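Local structure of malate dehydrogenase (Porphyromonas gingivalis, 3FI9) at residues G225-I228 / I229-R232. The protein probably interconverts malate and oxaloacetate with NAD as the hydride carrier, as malate dehydrogenases do. Sequence-based numbering, arbitrary orientation.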
ATOM      1  N   GLY A 225      -9.388  -6.565 -15.711  1.00 23.80           N
ATOM      2  CA  GLY A 225      -8.818  -7.542 -14.741  1.00 22.54           C
ATOM      3  C   GLY A 225      -7.903  -8.620 -15.351  1.00 21.96           C
ATOM      4  O   GLY A 225      -6.815  -8.912 -14.821  1.00 20.99           O
ATOM      5  N   ALA A 226      -8.339  -9.220 -16.456  1.00 20.23           N
ATOM      6  CA  ALA A 226      -7.459 -10.053 -17.285  1.00 19.50           C
ATOM      7  C   ALA A 226      -6.174  -9.359 -17.725  1.00 19.58           C
ATOM      8  O   ALA A 226      -5.098  -9.964 -17.785  1.00 19.61           O
ATOM      9  CB  ALA A 226      -8.221 -10.517 -18.523  1.00 20.81           C
ATOM     10  N   ASN A 227      -6.285  -8.088 -18.109  1.00 19.95           N
ATOM     11  CA  ASN A 227      -5.107  -7.338 -18.546  1.00 19.90           C
ATOM     12  C   ASN A 227      -4.114  -7.178 -17.368  1.00 19.37           C
ATOM     13  O   ASN A 227      -2.912  -7.388 -17.546  1.00 17.85           O
ATOM     14  CB  ASN A 227      -5.555  -5.971 -19.108  1.00 19.33           C
ATOM     15  CG  ASN A 227      -4.378  -5.122 -19.655  1.00 22.76           C
ATOM     16  OD1 ASN A 227      -3.688  -5.515 -20.591  1.00 23.07           O
ATOM     17  ND2 ASN A 227      -4.183  -3.953 -19.085  1.00 21.82           N
ATOM     18  N   ILE A 228      -4.590  -6.804 -16.169  1.00 18.87           N
ATOM     19  CA  ILE A 228      -3.656  -6.724 -15.022  1.00 18.55           C
ATOM     20  C   ILE A 228      -2.959  -8.092 -14.836  1.00 19.81           C
ATOM     21  O   ILE A 228      -1.755  -8.172 -14.647  1.00 20.11           O
ATOM     22  CB  ILE A 228      -4.351  -6.309 -13.682  1.00 18.94           C
ATOM     23  CG1 ILE A 228      -4.984  -4.914 -13.817  1.00 17.03           C
ATOM     24  CG2 ILE A 228      -3.366  -6.391 -12.450  1.00 15.50           C
ATOM     25  CD1 ILE A 228      -4.055  -3.914 -14.406  1.00 15.82           C
ATOM     26  N   ILE A 229      -3.718  -9.170 -14.919  1.00 22.22           N
ATOM     27  CA  ILE A 229      -3.135 -10.513 -14.765  1.00 24.00           C
ATOM     28  C   ILE A 229      -2.046 -10.784 -15.793  1.00 24.91           C
ATOM     29  O   ILE A 229      -0.979 -11.351 -15.478  1.00 25.24           O
ATOM     30  CB  ILE A 229      -4.210 -11.615 -14.857  1.00 24.66           C
ATOM     31  CG1 ILE A 229      -5.111 -11.548 -13.621  1.00 24.28           C
ATOM     32  CG2 ILE A 229      -3.551 -13.021 -15.005  1.00 25.66           C
ATOM     33  CD1 ILE A 229      -6.439 -12.277 -13.732  1.00 24.17           C
ATOM     34  N   LYS A 230      -2.293 -10.352 -17.016  1.00 25.33           N
ATOM     35  CA  LYS A 230      -1.349 -10.615 -18.099  1.00 26.39           C
ATOM     36  C   LYS A 230      -0.104  -9.754 -17.863  1.00 25.51           C
ATOM     37  O   LYS A 230       1.001 -10.119 -18.195  1.00 24.83           O
ATOM     38  CB  LYS A 230      -2.012 -10.240 -19.425  1.00 27.03           C
ATOM     39  CG  LYS A 230      -1.071 -10.207 -20.622  1.00 32.29           C
ATOM     40  CD  LYS A 230      -1.726  -9.432 -21.773  1.00 38.07           C
ATOM     41  CE  LYS A 230      -3.224  -9.728 -21.786  1.00 41.53           C
ATOM     42  NZ  LYS A 230      -4.007  -8.557 -22.268  1.00 45.01           N
ATOM     43  N   LEU A 231      -0.285  -8.585 -17.281  1.00 24.28           N
ATOM     44  CA  LEU A 231       0.867  -7.686 -17.147  1.00 24.43           C
ATOM     45  C   LEU A 231       1.632  -7.888 -15.831  1.00 24.54           C
ATOM     46  O   LEU A 231       2.862  -7.852 -15.833  1.00 23.20           O
ATOM     47  CB  LEU A 231       0.448  -6.245 -17.317  1.00 24.61           C
ATOM     48  CG  LEU A 231      -0.304  -5.826 -18.573  1.00 24.60           C
ATOM     49  CD1 LEU A 231      -0.841  -4.423 -18.331  1.00 22.13           C
ATOM     50  CD2 LEU A 231       0.591  -5.831 -19.802  1.00 24.37           C
ATOM     51  N   ARG A 232       0.900  -8.077 -14.721  1.00 23.79           N
ATOM     52  CA  ARG A 232       1.511  -8.265 -13.416  1.00 24.36           C
ATOM     53  C   ARG A 232       1.805  -9.688 -13.086  1.00 25.41           C
ATOM     54  O   ARG A 232       2.569  -9.923 -12.174  1.00 26.86           O
ATOM     55  CB  ARG A 232       0.622  -7.743 -12.264  1.00 24.39           C
ATOM     56  CG  ARG A 232       0.480  -6.260 -12.228  1.00 24.74           C
ATOM     57  CD  ARG A 232      -0.005  -5.852 -10.827  1.00 22.50           C
ATOM     58  NE  ARG A 232       1.163  -5.819  -9.945  1.00 20.39           N
ATOM     59  CZ  ARG A 232       1.236  -5.027  -8.877  1.00 21.98           C
ATOM     60  NH1 ARG A 232       0.192  -4.257  -8.611  1.00 16.37           N
ATOM     61  NH2 ARG A 232       2.329  -4.984  -8.129  1.00 18.49           N
TER
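Ile228 and Arg232 stand one helical turn apart and run alongside each other in the same direction. Arg232 CB rests on the carbonyl oxygen of Ile228, which already accepts the backbone N-H of Arg232 in a short, nearly straight bond of 2.7 Å (N to O). With CG anti to the carbonyl carbon (chi1 -69°), the chain next passes the isoleucine methyl: Arg232 CG lies 3.9 Å and CD 3.8 Å from Ile228 CG2. Beyond CD the chain bends at chi3 and leaves the turn. NH1 hydrogen-bonds to Gln238 OE1 and forms a salt bridge with Glu53 of the second subunit, while NH2 makes a weak hydrogen bond to Ser22 OG of that subunit. Arginine suits this place because its methylenes can pack on a branched aliphatic neighbour while its guanidinium group reaches across the dimer interface. The turn belongs to helix 224-232 of the alpha/beta C-terminal domain, where successive i to i+4 bonds join Ile229 N to Gly225 O, Lys230 N to Ala226 O and Leu231 N to Asn227 O. Gly225 lies close to the side chain of Arg157, a predicted substrate-binding residue, so this end of the helix is probably near the active site. Buried Ile228 packs on Ser236 and on Glu52 of the second subunit, and Leu231 on Gly49 of that subunit, settings fit for compact apolar residues. On another face Asn227 carries its amide anti to the backbone N (chi1 -178°), and ND2 comes to 3.5 Å from Leu231 CD1, the methyl turned to the amide, while Leu231 CG sits 3.2 Å from Asn227 O. Lysine's long chain, bent at chi3 and chi4, can double back, bringing Lys230 NZ within 3.5 Å of Asn227 OD1, a weak hydrogen bond. Ile229, one turn after Gly225, lays its longer branch over the backbone, CG1 3.4 Å from Gly225 O.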